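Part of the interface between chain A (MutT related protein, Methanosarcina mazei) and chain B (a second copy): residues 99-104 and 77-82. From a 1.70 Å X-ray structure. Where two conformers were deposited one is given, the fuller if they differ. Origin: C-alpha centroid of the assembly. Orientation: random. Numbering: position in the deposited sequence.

Chain A 99-104: VKLSYE
Chain B, residues 77-82: NFELTE

The two stretches run roughly antiparallel, their end-to-end directions 155° apart, and bury 345 Å² between them. Chain A is irregular here but largely extended; chain B leaves a strand at B:Glu79 and continues as loop. The register sets A:Ser102 CA 4.2 Å from B:Leu80 CA and A:Tyr103 CA 4.8 Å from B:Glu79 CA.

The CA-to-CB bond of A:Val99 (phi/psi -62/134, chi1 t) points away, and the residue makes no contact. A:Lys100 (-128/114, mttp) starts toward chain B, then leads its amine away; its backbone carbonyl accepts from B:Thr81 OG1, B:Thr81 OG1 to A:Lys100 O 2.8 Å. B:Thr81 (-61/-37, chi1 t) thus anchors one end of the contact, and its OG1 also lies 3.5 Å from A:Lys100 CB.

The CA-to-CB bond of A:Leu101 (-87/163, mt) points away. Its carbonyl faces a second acceptor, with A:Leu101 O 3.4 Å from B:Leu80 O, a proximity without a hydrogen bond; B:Glu79 CG (B:Glu79 -99/136, chi1 and chi2 t, chi3 20°) sits 3.7 Å from A:Leu101 O.

A:Ser102 (-114/-179, p) packs closely, its CA 3.5 Å from B:Glu79 O. Its hydroxyl serves its own chain: A:Glu104 N donates to A:Ser102 OG at 3.1 Å, bracing the bend at A:Tyr103 (-53/-22) and A:Glu104 (-72/-23, mt, chi3 -47°).

The second bond across the interface is A:Tyr103 N to B:Glu79 O, 2.8 Å with a 140° angle at hydrogen. The tyrosine takes chi1 p, chi2 101°. B:Leu80 (-118/172, mt) points its CB away, yet its end returns to the ring edge, B:Leu80 CD2 4.2 Å from A:Tyr103 CD2. B:Phe78 (-162/152, p, chi2 96°) adds an apolar contact, its CB 4.4 Å from A:Tyr103 CB. The rule is two short polar anchors with apolar packing at the tyrosine's CB and ring edge.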

# COMPACT_ATOMS: atom_id res chain seq x y z
N VAL A 99 -14.77 -2.48 -10.28
CA VAL A 99 -13.44 -2.19 -9.70
C VAL A 99 -13.48 -0.91 -8.86
O VAL A 99 -14.05 0.12 -9.26
CB VAL A 99 -12.40 -2.06 -10.83
CG1 VAL A 99 -11.03 -1.71 -10.29
CG2 VAL A 99 -12.37 -3.36 -11.64
N LYS A 100 -12.88 -0.99 -7.67
CA LYS A 100 -12.84 0.11 -6.75
C LYS A 100 -11.39 0.33 -6.33
O LYS A 100 -10.79 -0.51 -5.64
CB LYS A 100 -13.74 -0.17 -5.55
CG LYS A 100 -15.24 -0.18 -5.93
CD LYS A 100 -16.14 -0.24 -4.70
CE LYS A 100 -17.60 0.08 -5.05
NZ LYS A 100 -18.18 -0.84 -6.08
N LEU A 101 -10.85 1.47 -6.73
CA LEU A 101 -9.40 1.76 -6.59
C LEU A 101 -8.98 2.36 -5.28
O LEU A 101 -9.81 2.89 -4.53
CB LEU A 101 -8.96 2.71 -7.72
CG LEU A 101 -9.12 2.15 -9.14
CD1 LEU A 101 -8.66 3.17 -10.14
CD2 LEU A 101 -8.37 0.85 -9.30
N SER A 102 -7.68 2.28 -5.01
CA SER A 102 -7.05 2.85 -3.83
C SER A 102 -6.11 3.98 -4.26
O SER A 102 -5.96 4.26 -5.48
CB SER A 102 -6.24 1.77 -3.12
OG SER A 102 -5.03 1.53 -3.85
N TYR A 103 -5.43 4.59 -3.27
CA TYR A 103 -4.42 5.63 -3.51
C TYR A 103 -3.34 5.20 -4.50
O TYR A 103 -2.69 6.05 -5.11
CB TYR A 103 -3.74 6.04 -2.19
CG TYR A 103 -2.92 4.96 -1.50
CD1 TYR A 103 -1.51 4.94 -1.62
CD2 TYR A 103 -3.53 4.01 -0.68
CE1 TYR A 103 -0.75 3.96 -0.95
CE2 TYR A 103 -2.77 3.03 -0.01
CZ TYR A 103 -1.38 3.01 -0.16
OH TYR A 103 -0.63 2.04 0.50
N GLU A 104 -3.15 3.88 -4.65
CA GLU A 104 -2.06 3.35 -5.49
C GLU A 104 -2.30 3.55 -6.99
O GLU A 104 -1.35 3.54 -7.78
CB GLU A 104 -1.80 1.87 -5.17
CG GLU A 104 -1.29 1.64 -3.74
CD GLU A 104 -0.68 0.25 -3.53
OE1 GLU A 104 -1.30 -0.75 -3.96
OE2 GLU A 104 0.42 0.17 -2.93
N ASN B 77 -4.65 12.87 3.58
CA ASN B 77 -5.85 12.30 2.97
C ASN B 77 -5.43 11.18 2.03
O ASN B 77 -4.40 11.29 1.33
CB ASN B 77 -6.61 13.32 2.13
CG ASN B 77 -6.83 14.59 2.83
OD1 ASN B 77 -7.14 14.60 4.02
ND2 ASN B 77 -6.66 15.71 2.12
N PHE B 78 -6.22 10.13 1.99
CA PHE B 78 -5.92 9.03 1.06
C PHE B 78 -7.12 8.15 0.82
O PHE B 78 -8.02 8.03 1.68
CB PHE B 78 -4.73 8.18 1.52
CG PHE B 78 -4.88 7.60 2.89
CD1 PHE B 78 -5.34 6.31 3.07
CD2 PHE B 78 -4.53 8.37 4.03
CE1 PHE B 78 -5.47 5.77 4.34
CE2 PHE B 78 -4.63 7.84 5.30
CZ PHE B 78 -5.11 6.54 5.47
N GLU B 79 -7.12 7.56 -0.37
CA GLU B 79 -8.23 6.74 -0.80
C GLU B 79 -7.90 5.26 -0.56
O GLU B 79 -6.80 4.79 -0.88
CB GLU B 79 -8.53 7.03 -2.27
CG GLU B 79 -9.71 6.22 -2.83
CD GLU B 79 -10.14 6.65 -4.22
OE1 GLU B 79 -9.35 7.31 -4.93
OE2 GLU B 79 -11.28 6.33 -4.61
N LEU B 80 -8.87 4.52 -0.04
CA LEU B 80 -8.73 3.07 0.06
C LEU B 80 -9.84 2.50 -0.80
O LEU B 80 -10.70 3.24 -1.28
CB LEU B 80 -8.87 2.61 1.50
CG LEU B 80 -7.82 3.11 2.50
CD1 LEU B 80 -8.18 2.64 3.90
CD2 LEU B 80 -6.43 2.64 2.09
N THR B 81 -9.83 1.18 -1.00
CA THR B 81 -10.84 0.61 -1.86
C THR B 81 -12.27 0.84 -1.37
O THR B 81 -13.13 1.13 -2.20
CB THR B 81 -10.54 -0.88 -2.20
OG1 THR B 81 -11.54 -1.35 -3.10
CG2 THR B 81 -10.56 -1.72 -0.93
N GLU B 82 -12.53 0.79 -0.05
CA GLU B 82 -13.90 0.87 0.48
C GLU B 82 -14.29 2.24 1.03
O GLU B 82 -15.47 2.47 1.33
CB GLU B 82 -14.13 -0.18 1.57
CG GLU B 82 -14.14 -1.63 1.11
CD GLU B 82 -14.67 -2.58 2.17
OE1 GLU B 82 -15.25 -3.62 1.80
OE2 GLU B 82 -14.51 -2.28 3.37